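Local coordinates for protein HTH-type transcriptional repressor PhnF (Mycobacterium smegmatis, PDB 3F8M) that represses the phnDCE operon for phosphate uptake when phosphate is available, acting as a DNA-binding winged helix-turn-helix regulator of the GntR family, at residues Val140-Glu145 with Asp231-Thr236; Val182-Thr187 with Leu208-Ser213; Ala188-Arg193 with Thr204-Leu209; Leu198-Arg203 with Leu227-Arg232. One frame throughout, in Å; residues are numbered along the deposited sequence.

Contact 1: residues Val140-Glu145 with Asp231-Thr236; sequences VRVGLE and DRMTFT
Val140 opens the strand by packing on the side chain of Arg232. Its CG2 lies over the centre of one face of the guanidinium, 3.6 Å above the plane. Its CB stands 3.7 Å from Arg232 NH1. The two side chains cross at about a right angle, with the methyl seated on the face.

Arg141 contributes its backbone carbonyl, and its own side chain starts away from the contact. Arg232 NH1 donates to Arg141 O at 2.7 Å. The bond is fairly straight, with 161° at the hydrogen. The donor lies in the carbonyl plane on a lone pair, and the oxygen lies nearly in the guanidinium plane. The aliphatic part of the arginine comes close too, with Arg232 CD 3.2 Å from Arg141 O. One face is thus covered by Val140 while one edge is held by Arg141, which limits how the group can turn.

At Val142 and Gly143 the strand takes an extra residue opposite Leu135 of strand 127-137, a classic beta bulge. This strand belongs to the six-stranded antiparallel sheet of the UTRA domain. The segment 231-236 leaves that sheet after strand 220-229 and starts strand 233-240, which pairs with strand 80-83. Both methyls of Val142 meet segment 231-236. Val142 CG2 reaches Arg232 CB at 4.1 Å, a loose touch. Val142 CG1 is anti to the backbone N (chi1 169°) and reaches Met233 CE at 3.7 Å. The methionine chain is bent at chi2 and chi3, and its SD lies 4.1 Å above the Phe235 ring, offset toward the rim.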
loop_
_atom_site.group_PDB
_atom_site.type_symbol
_atom_site.label_atom_id
_atom_site.label_comp_id
_atom_site.label_asym_id
_atom_site.label_seq_id
_atom_site.Cartn_x
_atom_site.Cartn_y
_atom_site.Cartn_z
ATOM N N VAL A 140 17.547 13.143 0.137
ATOM C CA VAL A 140 17.598 11.796 0.708
ATOM C C VAL A 140 16.947 10.758 -0.218
ATOM O O VAL A 140 16.029 11.077 -0.971
ATOM C CB VAL A 140 17.024 11.705 2.147
ATOM C CG1 VAL A 140 17.766 12.690 3.080
ATOM C CG2 VAL A 140 15.527 11.928 2.146
ATOM N N ARG A 141 17.427 9.516 -0.116
ATOM C CA ARG A 141 16.963 8.453 -1.001
ATOM C C ARG A 141 15.594 7.962 -0.543
ATOM O O ARG A 141 15.371 7.750 0.669
ATOM C CB ARG A 141 17.994 7.321 -1.047
ATOM C CG ARG A 141 19.426 7.783 -1.369
ATOM C CD ARG A 141 19.476 8.492 -2.733
ATOM N NE ARG A 141 20.839 8.827 -3.146
ATOM C CZ ARG A 141 21.254 10.040 -3.514
ATOM N NH1 ARG A 141 20.414 11.077 -3.549
ATOM N NH2 ARG A 141 22.522 10.215 -3.865
ATOM N N VAL A 142 14.685 7.775 -1.520
ATOM C CA VAL A 142 13.306 7.353 -1.277
ATOM C C VAL A 142 13.049 5.934 -1.776
ATOM O O VAL A 142 12.417 5.122 -1.080
ATOM C CB VAL A 142 12.302 8.328 -1.903
ATOM C CG1 VAL A 142 10.884 7.787 -1.901
ATOM C CG2 VAL A 142 12.392 9.676 -1.168
ATOM N N GLY A 143 13.583 5.591 -2.936
ATOM C CA GLY A 143 13.175 4.296 -3.504
ATOM C C GLY A 143 14.005 3.907 -4.708
ATOM O O GLY A 143 14.721 4.716 -5.252
ATOM N N LEU A 144 13.930 2.626 -5.040
ATOM C CA LEU A 144 14.669 2.053 -6.176
ATOM C C LEU A 144 13.624 1.471 -7.125
ATOM O O LEU A 144 12.771 0.620 -6.729
ATOM C CB LEU A 144 15.625 0.972 -5.644
ATOM C CG LEU A 144 16.303 0.091 -6.712
ATOM C CD1 LEU A 144 17.399 0.905 -7.393
ATOM C CD2 LEU A 144 16.899 -1.185 -6.157
ATOM N N GLU A 145 13.684 1.947 -8.368
ATOM C CA GLU A 145 12.707 1.649 -9.412
ATOM C C GLU A 145 13.426 0.864 -10.499
ATOM O O GLU A 145 14.410 1.374 -11.035
ATOM C CB GLU A 145 12.280 2.980 -10.011
ATOM C CG GLU A 145 11.201 2.902 -11.070
ATOM C CD GLU A 145 11.035 4.200 -11.791
ATOM O OE1 GLU A 145 12.038 4.657 -12.466
ATOM O OE2 GLU A 145 9.896 4.757 -11.669
ATOM N N ASP A 231 9.320 4.922 5.549
ATOM C CA ASP A 231 9.440 6.219 6.268
ATOM C C ASP A 231 9.477 7.445 5.341
ATOM O O ASP A 231 9.428 8.597 5.813
ATOM C CB ASP A 231 10.596 6.205 7.290
ATOM C CG ASP A 231 11.974 5.986 6.669
ATOM O OD1 ASP A 231 12.128 5.952 5.405
ATOM O OD2 ASP A 231 12.918 5.802 7.462
ATOM N N ARG A 232 9.479 7.223 4.022
ATOM C CA ARG A 232 9.517 8.355 3.108
ATOM C C ARG A 232 8.362 8.356 2.118
ATOM O O ARG A 232 8.250 9.243 1.244
ATOM C CB ARG A 232 10.902 8.441 2.407
ATOM C CG ARG A 232 11.975 9.110 3.308
ATOM C CD ARG A 232 13.409 8.626 3.097
ATOM N NE ARG A 232 14.299 9.002 4.214
ATOM C CZ ARG A 232 15.623 8.816 4.245
ATOM N NH1 ARG A 232 16.289 8.268 3.200
ATOM N NH2 ARG A 232 16.309 9.201 5.335
ATOM N N MET A 233 7.457 7.391 2.243
ATOM C CA MET A 233 6.439 7.293 1.235
ATOM C C MET A 233 5.098 6.884 1.802
ATOM O O MET A 233 5.037 5.991 2.663
ATOM C CB MET A 233 6.917 6.300 0.157
ATOM C CG MET A 233 5.874 5.930 -0.888
ATOM S SD MET A 233 5.524 7.314 -2.007
ATOM C CE MET A 233 7.190 7.961 -2.248
ATOM N N THR A 234 4.044 7.528 1.321
ATOM C CA THR A 234 2.663 7.121 1.575
ATOM C C THR A 234 1.970 6.958 0.256
ATOM O O THR A 234 2.133 7.798 -0.614
ATOM C CB THR A 234 1.901 8.196 2.383
ATOM O OG1 THR A 234 2.543 8.354 3.640
ATOM C CG2 THR A 234 0.494 7.796 2.602
ATOM N N PHE A 235 1.179 5.899 0.096
ATOM C CA PHE A 235 0.323 5.780 -1.070
ATOM C C PHE A 235 -1.114 6.094 -0.744
ATOM O O PHE A 235 -1.589 5.745 0.326
ATOM C CB PHE A 235 0.436 4.386 -1.664
ATOM C CG PHE A 235 1.758 4.131 -2.302
ATOM C CD1 PHE A 235 2.059 4.703 -3.539
ATOM C CD2 PHE A 235 2.705 3.376 -1.665
ATOM C CE1 PHE A 235 3.277 4.496 -4.120
ATOM C CE2 PHE A 235 3.939 3.176 -2.240
ATOM C CZ PHE A 235 4.219 3.731 -3.472
ATOM N N THR A 236 -1.787 6.770 -1.665
ATOM C CA THR A 236 -3.191 7.117 -1.537
ATOM C C THR A 236 -3.937 6.555 -2.739
ATOM O O THR A 236 -3.396 6.468 -3.848
ATOM C CB THR A 236 -3.440 8.635 -1.495
ATOM O OG1 THR A 236 -3.231 9.181 -2.799
ATOM C CG2 THR A 236 -2.517 9.344 -0.484
#

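Contact 2: residues Val182-Thr187 with Leu208-Ser213; sequences VDTIDT and LLNRVS
Asp183 and Arg211 form the salt bridge of this strand pair. Arg211 grips the carboxylate side-on with two nitrogens. Arg211 NE donates to Asp183 OD1 at 3.1 Å, and Arg211 NH2 donates to Asp183 OD2 at 3.0 Å with a nearly straight 172°. Both oxygens are met on the syn side. The two flat groups are turned 30° apart, and OD1 is met farther from the carboxylate plane than OD2. The arginine chain is extended to CD and bends at chi3 (-60°), which turns NE toward Asp183 OD1. Arg211 NH2 also donates to Gly85 O, and NH1 to the hydroxyl of Tyr168.

Backbone bonds join strands 180-188 and 206-214 as antiparallel neighbours at one side of the six-stranded UTRA sheet of this chain. Val182 with Val212, Thr184 with Asn210 and Asp186 with Leu208 are hydrogen-bonded pairs. Strand 180-188 also pairs with a strand of the second subunit, so the sheet continues through the dimer.

Apolar packing falls on the face that carries the salt bridge. Ile185 and Leu209 lie side by side, with Ile185 CG1 3.7 Å from Leu209 CG.

Water serves the other face. One molecule donates to Val182 O and to Asn210 O. A second bonds Thr184 OG1 at 2.6 Å and accepts from Asn210 ND2 at 3.0 Å. Thr184 OG1 also touches Asn210 CB at 3.3 Å. Asp186 OD1 meets Thr234 and Lys79 of the second subunit.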
loop_
_atom_site.group_PDB
_atom_site.type_symbol
_atom_site.label_atom_id
_atom_site.label_comp_id
_atom_site.label_asym_id
_atom_site.label_seq_id
_atom_site.Cartn_x
_atom_site.Cartn_y
_atom_site.Cartn_z
ATOM N N VAL A 182 -1.828 -2.705 -13.308
ATOM C CA VAL A 182 -2.116 -3.776 -12.332
ATOM C C VAL A 182 -0.970 -3.797 -11.326
ATOM O O VAL A 182 0.191 -4.140 -11.691
ATOM C CB VAL A 182 -2.258 -5.181 -13.004
ATOM C CG1 VAL A 182 -2.632 -6.246 -11.993
ATOM C CG2 VAL A 182 -3.315 -5.173 -14.110
ATOM N N ASP A 183 -1.270 -3.388 -10.095
ATOM C CA ASP A 183 -0.276 -3.268 -9.040
ATOM C C ASP A 183 -0.456 -4.395 -8.024
ATOM O O ASP A 183 -1.601 -4.821 -7.755
ATOM C CB ASP A 183 -0.444 -1.977 -8.273
ATOM C CG ASP A 183 0.225 -0.783 -8.927
ATOM O OD1 ASP A 183 1.352 -0.904 -9.452
ATOM O OD2 ASP A 183 -0.371 0.317 -8.836
ATOM N N THR A 184 0.664 -4.855 -7.469
ATOM C CA THR A 184 0.650 -5.569 -6.196
ATOM C C THR A 184 1.480 -4.748 -5.225
ATOM O O THR A 184 2.521 -4.162 -5.585
ATOM C CB THR A 184 1.199 -7.000 -6.285
ATOM O OG1 THR A 184 2.575 -6.963 -6.657
ATOM C CG2 THR A 184 0.420 -7.844 -7.279
ATOM N N ILE A 185 1.030 -4.682 -3.983
ATOM C CA ILE A 185 1.744 -3.932 -2.983
ATOM C C ILE A 185 1.994 -4.884 -1.848
ATOM O O ILE A 185 1.027 -5.499 -1.341
ATOM C CB ILE A 185 0.893 -2.765 -2.426
ATOM C CG1 ILE A 185 0.513 -1.791 -3.549
ATOM C CG2 ILE A 185 1.693 -2.101 -1.327
ATOM C CD1 ILE A 185 -0.642 -0.778 -3.219
ATOM N N ASP A 186 3.251 -4.991 -1.436
ATOM C CA ASP A 186 3.670 -5.847 -0.356
ATOM C C ASP A 186 4.559 -5.059 0.574
ATOM O O ASP A 186 5.043 -3.979 0.189
ATOM C CB ASP A 186 4.443 -7.070 -0.901
ATOM C CG ASP A 186 3.527 -8.090 -1.554
ATOM O OD1 ASP A 186 2.810 -8.789 -0.784
ATOM O OD2 ASP A 186 3.504 -8.198 -2.820
ATOM N N THR A 187 4.797 -5.571 1.786
ATOM C CA THR A 187 5.889 -5.046 2.588
ATOM C C THR A 187 7.144 -5.830 2.281
ATOM O O THR A 187 7.049 -6.952 1.758
ATOM C CB THR A 187 5.608 -5.119 4.123
ATOM O OG1 THR A 187 5.486 -6.488 4.506
ATOM C CG2 THR A 187 4.314 -4.375 4.426
ATOM N N LEU A 208 6.986 -2.690 -1.406
ATOM C CA LEU A 208 7.433 -3.361 -2.644
ATOM C C LEU A 208 6.233 -3.432 -3.561
ATOM O O LEU A 208 5.254 -4.152 -3.286
ATOM C CB LEU A 208 8.029 -4.761 -2.316
ATOM C CG LEU A 208 8.322 -5.540 -3.619
ATOM C CD1 LEU A 208 9.377 -4.809 -4.410
ATOM C CD2 LEU A 208 8.681 -7.017 -3.393
ATOM N N LEU A 209 6.238 -2.599 -4.597
ATOM C CA LEU A 209 5.182 -2.597 -5.591
ATOM C C LEU A 209 5.654 -3.267 -6.853
ATOM O O LEU A 209 6.767 -3.033 -7.282
ATOM C CB LEU A 209 4.768 -1.178 -5.970
ATOM C CG LEU A 209 3.754 -0.654 -4.972
ATOM C CD1 LEU A 209 4.514 -0.264 -3.736
ATOM C CD2 LEU A 209 2.990 0.493 -5.545
ATOM N N ASN A 210 4.780 -4.059 -7.443
ATOM C CA ASN A 210 5.033 -4.651 -8.755
ATOM C C ASN A 210 3.932 -4.261 -9.675
ATOM O O ASN A 210 2.759 -4.462 -9.348
ATOM C CB ASN A 210 5.119 -6.179 -8.633
ATOM C CG ASN A 210 6.462 -6.604 -8.178
ATOM O OD1 ASN A 210 7.455 -6.395 -8.896
ATOM N ND2 ASN A 210 6.546 -7.093 -6.940
ATOM N N ARG A 211 4.287 -3.667 -10.821
ATOM C CA ARG A 211 3.300 -3.168 -11.773
ATOM C C ARG A 211 3.510 -3.732 -13.157
ATOM O O ARG A 211 4.641 -3.889 -13.583
ATOM C CB ARG A 211 3.402 -1.659 -11.877
ATOM C CG ARG A 211 2.732 -1.084 -13.133
ATOM C CD ARG A 211 2.590 0.419 -13.053
ATOM N NE ARG A 211 1.782 0.851 -11.910
ATOM C CZ ARG A 211 1.381 2.107 -11.739
ATOM N NH1 ARG A 211 1.712 3.042 -12.628
ATOM N NH2 ARG A 211 0.645 2.437 -10.694
ATOM N N VAL A 212 2.422 -4.043 -13.850
ATOM C CA VAL A 212 2.459 -4.243 -15.288
ATOM C C VAL A 212 1.504 -3.187 -15.833
ATOM O O VAL A 212 0.384 -3.021 -15.310
ATOM C CB VAL A 212 2.002 -5.643 -15.747
ATOM C CG1 VAL A 212 2.228 -5.802 -17.247
ATOM C CG2 VAL A 212 2.758 -6.747 -14.962
ATOM N N SER A 213 1.948 -2.490 -16.874
ATOM C CA SER A 213 1.136 -1.483 -17.537
ATOM C C SER A 213 0.831 -1.951 -18.934
ATOM O O SER A 213 1.657 -2.624 -19.571
ATOM C CB SER A 213 1.863 -0.131 -17.625
ATOM O OG SER A 213 2.207 0.347 -16.362
HETATM O O HOH W 1 1.490 -6.422 -10.960
HETATM O O HOH W 2 4.431 -6.580 -4.816
#

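Contact 3: residues Ala188-Arg193 with Thr204-Leu209; sequences ALPDAR and TPMFLL
Met206 CG is anti to its own carbonyl carbon (chi1 -36°), and this puts CG beside Pro190. The chain then bends at chi2 (-67°) and chi3. Met206 CG lies 3.7 Å from Pro190 CD, and SD is 4.0 Å from the same carbon. The methionine and the proline ring cross at about a right angle. Met206 CG also comes within 3.4 Å of Ala188 O, so the side chain packs against the backbone that its own amide binds.

Ala188 and Met206 are an antiparallel hydrogen-bonded pair. Met206 N donates to Ala188 O at 2.9 Å. Ala188 N donates in return to Met206 O, but from 39° out of the carbonyl plane. This pair lies where strand 180-188 of the UTRA sheet ends. Past it the chain turns through Leu189 and Pro190 into helix 192-198, and Asp191 is the N-cap. Strand 206-214 then brings the chain back to pair with strand 180-188.

On the Met206 side of the sheet, Ala188 CB meets Leu208 CB at 3.9 Å. Pro190 CD approaches Thr204 O at 3.3 Å. Leu189 starts away from the partner, yet its CD2 returns to Thr204 O at 3.7 Å. Leu227 of strand 220-229 packs on both Ala188 and Met206.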
loop_
_atom_site.group_PDB
_atom_site.type_symbol
_atom_site.label_atom_id
_atom_site.label_comp_id
_atom_site.label_asym_id
_atom_site.label_seq_id
_atom_site.Cartn_x
_atom_site.Cartn_y
_atom_site.Cartn_z
ATOM N N ALA A 188 8.304 -5.259 2.612
ATOM C CA ALA A 188 9.605 -5.916 2.397
ATOM C C ALA A 188 10.687 -5.348 3.270
ATOM O O ALA A 188 10.497 -4.295 3.889
ATOM C CB ALA A 188 10.018 -5.816 0.901
ATOM N N LEU A 189 11.834 -6.037 3.271
ATOM C CA LEU A 189 13.081 -5.571 3.833
ATOM C C LEU A 189 14.141 -5.527 2.734
ATOM O O LEU A 189 14.108 -6.364 1.803
ATOM C CB LEU A 189 13.488 -6.474 5.034
ATOM C CG LEU A 189 12.388 -6.530 6.124
ATOM C CD1 LEU A 189 12.485 -7.800 6.991
ATOM C CD2 LEU A 189 12.301 -5.243 7.008
ATOM N N PRO A 190 15.072 -4.555 2.789
ATOM C CA PRO A 190 16.028 -4.509 1.716
ATOM C C PRO A 190 17.119 -5.550 1.900
ATOM O O PRO A 190 17.503 -5.874 3.043
ATOM C CB PRO A 190 16.635 -3.093 1.844
ATOM C CG PRO A 190 16.615 -2.854 3.343
ATOM C CD PRO A 190 15.312 -3.473 3.783
ATOM N N ASP A 191 17.620 -6.046 0.780
ATOM C CA ASP A 191 18.849 -6.827 0.756
ATOM C C ASP A 191 20.076 -5.886 0.839
ATOM O O ASP A 191 19.902 -4.665 0.909
ATOM C CB ASP A 191 18.862 -7.785 -0.448
ATOM C CG ASP A 191 19.018 -7.083 -1.791
ATOM O OD1 ASP A 191 19.471 -5.934 -1.881
ATOM O OD2 ASP A 191 18.748 -7.745 -2.804
ATOM N N ALA A 192 21.292 -6.436 0.883
ATOM C CA ALA A 192 22.496 -5.635 1.129
ATOM C C ALA A 192 22.701 -4.493 0.097
ATOM O O ALA A 192 23.055 -3.361 0.449
ATOM C CB ALA A 192 23.758 -6.543 1.236
ATOM N N ARG A 193 22.445 -4.790 -1.173
ATOM C CA ARG A 193 22.584 -3.787 -2.194
ATOM C C ARG A 193 21.519 -2.695 -2.045
ATOM O O ARG A 193 21.829 -1.521 -2.187
ATOM C CB ARG A 193 22.465 -4.421 -3.564
ATOM C CG ARG A 193 22.542 -3.398 -4.661
ATOM C CD ARG A 193 22.566 -4.055 -6.035
ATOM N NE ARG A 193 22.696 -3.036 -7.076
ATOM C CZ ARG A 193 21.784 -2.792 -8.009
ATOM N NH1 ARG A 193 20.686 -3.547 -8.047
ATOM N NH2 ARG A 193 21.982 -1.808 -8.904
ATOM N N THR A 204 15.015 -1.864 7.982
ATOM C CA THR A 204 14.202 -0.758 7.463
ATOM C C THR A 204 12.976 -1.246 6.712
ATOM O O THR A 204 13.113 -1.916 5.681
ATOM C CB THR A 204 15.009 0.106 6.500
ATOM O OG1 THR A 204 16.210 0.521 7.135
ATOM C CG2 THR A 204 14.204 1.316 6.039
ATOM N N PRO A 205 11.772 -0.899 7.193
ATOM C CA PRO A 205 10.547 -1.316 6.512
ATOM C C PRO A 205 10.393 -0.635 5.129
ATOM O O PRO A 205 10.584 0.598 5.026
ATOM C CB PRO A 205 9.437 -0.884 7.466
ATOM C CG PRO A 205 10.136 -0.803 8.795
ATOM C CD PRO A 205 11.494 -0.313 8.518
ATOM N N MET A 206 10.112 -1.460 4.111
ATOM C CA MET A 206 9.899 -1.022 2.706
ATOM C C MET A 206 8.522 -1.393 2.171
ATOM O O MET A 206 7.917 -2.367 2.604
ATOM C CB MET A 206 10.926 -1.684 1.754
ATOM C CG MET A 206 12.333 -1.894 2.286
ATOM S SD MET A 206 13.188 -0.350 2.568
ATOM C CE MET A 206 13.167 0.408 1.038
ATOM N N PHE A 207 8.034 -0.619 1.202
ATOM C CA PHE A 207 6.941 -0.981 0.344
ATOM C C PHE A 207 7.610 -1.635 -0.893
ATOM O O PHE A 207 8.649 -1.158 -1.336
ATOM C CB PHE A 207 6.270 0.245 -0.206
ATOM C CG PHE A 207 5.205 0.856 0.680
ATOM C CD1 PHE A 207 3.967 0.224 0.850
ATOM C CD2 PHE A 207 5.413 2.118 1.226
ATOM C CE1 PHE A 207 2.959 0.820 1.626
ATOM C CE2 PHE A 207 4.399 2.727 2.014
ATOM C CZ PHE A 207 3.195 2.065 2.194
ATOM N N LEU A 208 6.986 -2.690 -1.406
ATOM C CA LEU A 208 7.433 -3.361 -2.644
ATOM C C LEU A 208 6.233 -3.432 -3.561
ATOM O O LEU A 208 5.254 -4.152 -3.286
ATOM C CB LEU A 208 8.029 -4.761 -2.316
ATOM C CG LEU A 208 8.322 -5.540 -3.619
ATOM C CD1 LEU A 208 9.377 -4.809 -4.410
ATOM C CD2 LEU A 208 8.681 -7.017 -3.393
ATOM N N LEU A 209 6.238 -2.599 -4.597
ATOM C CA LEU A 209 5.182 -2.597 -5.591
ATOM C C LEU A 209 5.654 -3.267 -6.853
ATOM O O LEU A 209 6.767 -3.033 -7.282
ATOM C CB LEU A 209 4.768 -1.178 -5.970
ATOM C CG LEU A 209 3.754 -0.654 -4.972
ATOM C CD1 LEU A 209 4.514 -0.264 -3.736
ATOM C CD2 LEU A 209 2.990 0.493 -5.545
#

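Contact 4: residues Leu198-Arg203 with Leu227-Arg232; sequences LGADAR and LYRGDR
Arg229 reaches from strand 220-229 to the end of helix 192-198, where Leu198 and Gly199 receive it. Its CB points toward that helix end. Chi1 (-73°) sets CG anti to the carbonyl carbon, and the chain runs on extended until Arg229 CD comes within 3.4 Å of Leu198 O. The chain bends at chi3, and Arg229 NE turns to Asp231 OD1, its partner at 2.9 Å. Arg229 NH2 binds Asp231 OD2 at 2.8 Å. NE and NH2 of Arg229 grip the carboxylate side-on, each on a syn lone pair.

Arg229 NH1 points to the helix end. It donates to Leu198 O at 3.0 Å, and more weakly to Gly199 O at 3.0 Å. The oxygen of Leu198 lies nearly in the guanidinium plane. Gly199 has positive phi and closes helix 192-198 with a Schellman motif. Arg229 thus binds carbonyls at the helix C-terminus within the UTRA domain. Ala200 CB lies 3.8 Å from Arg229 NH1.

Arg232 NH1 stands 3.2 Å above one face of the Arg229 guanidinium. Asp231 is bonded to Arg229, and its link to Arg232 is long and through charge alone; it probably offsets the like charges. Arg232 NH1 itself binds Arg141 O. Leu198 CD1 also meets Leu227 CD2 at 4.3 Å, a loose apolar touch.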
loop_
_atom_site.group_PDB
_atom_site.type_symbol
_atom_site.label_atom_id
_atom_site.label_comp_id
_atom_site.label_asym_id
_atom_site.label_seq_id
_atom_site.Cartn_x
_atom_site.Cartn_y
_atom_site.Cartn_z
ATOM N N LEU A 198 19.922 2.911 -0.650
ATOM C CA LEU A 198 18.806 3.697 -0.126
ATOM C C LEU A 198 19.039 4.234 1.297
ATOM O O LEU A 198 18.090 4.692 1.922
ATOM C CB LEU A 198 17.518 2.886 -0.181
ATOM C CG LEU A 198 17.001 2.454 -1.562
ATOM C CD1 LEU A 198 15.718 1.744 -1.323
ATOM C CD2 LEU A 198 16.787 3.691 -2.499
ATOM N N GLY A 199 20.273 4.142 1.772
ATOM C CA GLY A 199 20.685 4.656 3.115
ATOM C C GLY A 199 20.014 3.950 4.256
ATOM O O GLY A 199 19.764 4.547 5.319
ATOM N N ALA A 200 19.722 2.669 4.056
ATOM C CA ALA A 200 18.863 1.911 4.951
ATOM C C ALA A 200 19.642 0.778 5.610
ATOM O O ALA A 200 20.837 0.625 5.390
ATOM C CB ALA A 200 17.601 1.370 4.173
ATOM N N ASP A 201 18.982 0.021 6.468
ATOM C CA ASP A 201 19.578 -1.203 6.981
ATOM C C ASP A 201 18.650 -2.378 6.797
ATOM O O ASP A 201 17.539 -2.245 6.312
ATOM C CB ASP A 201 20.025 -1.087 8.454
ATOM C CG ASP A 201 18.920 -0.658 9.380
ATOM O OD1 ASP A 201 17.803 -1.225 9.337
ATOM O OD2 ASP A 201 19.178 0.277 10.174
ATOM N N ALA A 202 19.130 -3.547 7.189
ATOM C CA ALA A 202 18.380 -4.779 7.024
ATOM C C ALA A 202 16.988 -4.798 7.664
ATOM O O ALA A 202 16.147 -5.631 7.309
ATOM C CB ALA A 202 19.243 -5.964 7.485
ATOM N N ARG A 203 16.711 -3.856 8.572
ATOM C CA ARG A 203 15.455 -3.840 9.301
ATOM C C ARG A 203 14.521 -2.750 8.848
ATOM O O ARG A 203 13.375 -2.722 9.261
ATOM C CB ARG A 203 15.703 -3.668 10.811
ATOM C CG ARG A 203 16.630 -4.691 11.400
ATOM C CD ARG A 203 17.107 -4.208 12.785
ATOM N N LEU A 227 10.882 -0.341 -4.936
ATOM C CA LEU A 227 11.098 -0.630 -3.534
ATOM C C LEU A 227 11.274 0.732 -2.853
ATOM O O LEU A 227 12.251 1.437 -3.136
ATOM C CB LEU A 227 12.325 -1.517 -3.352
ATOM C CG LEU A 227 12.654 -1.953 -1.920
ATOM C CD1 LEU A 227 11.809 -3.188 -1.535
ATOM C CD2 LEU A 227 14.161 -2.217 -1.700
ATOM N N TYR A 228 10.312 1.112 -1.992
ATOM C CA TYR A 228 10.309 2.444 -1.370
ATOM C C TYR A 228 10.503 2.315 0.140
ATOM O O TYR A 228 9.968 1.386 0.732
ATOM C CB TYR A 228 8.950 3.092 -1.582
ATOM C CG TYR A 228 8.597 3.584 -2.980
ATOM C CD1 TYR A 228 9.109 4.796 -3.445
ATOM C CD2 TYR A 228 7.728 2.871 -3.804
ATOM C CE1 TYR A 228 8.781 5.279 -4.711
ATOM C CE2 TYR A 228 7.379 3.352 -5.097
ATOM C CZ TYR A 228 7.919 4.555 -5.522
ATOM O OH TYR A 228 7.629 5.091 -6.758
ATOM N N ARG A 229 11.256 3.236 0.740
ATOM C CA ARG A 229 11.391 3.266 2.217
ATOM C C ARG A 229 10.052 3.667 2.790
ATOM O O ARG A 229 9.488 4.688 2.402
ATOM C CB ARG A 229 12.447 4.291 2.643
ATOM C CG ARG A 229 13.889 3.875 2.360
ATOM C CD ARG A 229 14.837 5.025 2.736
ATOM N NE ARG A 229 14.690 5.345 4.169
ATOM C CZ ARG A 229 15.706 5.386 5.025
ATOM N NH1 ARG A 229 16.938 5.129 4.607
ATOM N NH2 ARG A 229 15.495 5.693 6.309
ATOM N N GLY A 230 9.546 2.860 3.711
ATOM C CA GLY A 230 8.212 3.128 4.324
ATOM C C GLY A 230 8.183 4.499 5.008
ATOM O O GLY A 230 7.156 5.178 4.984
ATOM N N ASP A 231 9.320 4.922 5.549
ATOM C CA ASP A 231 9.440 6.219 6.268
ATOM C C ASP A 231 9.477 7.445 5.341
ATOM O O ASP A 231 9.428 8.597 5.813
ATOM C CB ASP A 231 10.596 6.205 7.290
ATOM C CG ASP A 231 11.974 5.986 6.669
ATOM O OD1 ASP A 231 12.128 5.952 5.405
ATOM O OD2 ASP A 231 12.918 5.802 7.462
ATOM N N ARG A 232 9.479 7.223 4.022
ATOM C CA ARG A 232 9.517 8.355 3.108
ATOM C C ARG A 232 8.362 8.356 2.118
ATOM O O ARG A 232 8.250 9.243 1.244
ATOM C CB ARG A 232 10.902 8.441 2.407
ATOM C CG ARG A 232 11.975 9.110 3.308
ATOM C CD ARG A 232 13.409 8.626 3.097
ATOM N NE ARG A 232 14.299 9.002 4.214
ATOM C CZ ARG A 232 15.623 8.816 4.245
ATOM N NH1 ARG A 232 16.289 8.268 3.200
ATOM N NH2 ARG A 232 16.309 9.201 5.335
#

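All four contacts are partly buried within the UTRA domain, and contact 1 lies nearest the chain centre. Contact 2 is regular strand pairing, and contact 3 extends that pairing for one last bridge before packing takes over. They share Leu208 and Leu209. Contacts 1 and 4 share Asp231 and Arg232, and there arginine side chains bind backbone carbonyls. In contact 2 the arginine grips a carboxylate across the strands, whereas in contact 4 the carboxylate comes from its own segment. Contacts 3 and 4 have centres about 6 Å apart and meet through backbone pairing of strands 206-214 and 220-229. Phe235 of contact 1 packs on Leu209 and on Phe207. Contacts 1 and 2 both pair with strands of the second subunit.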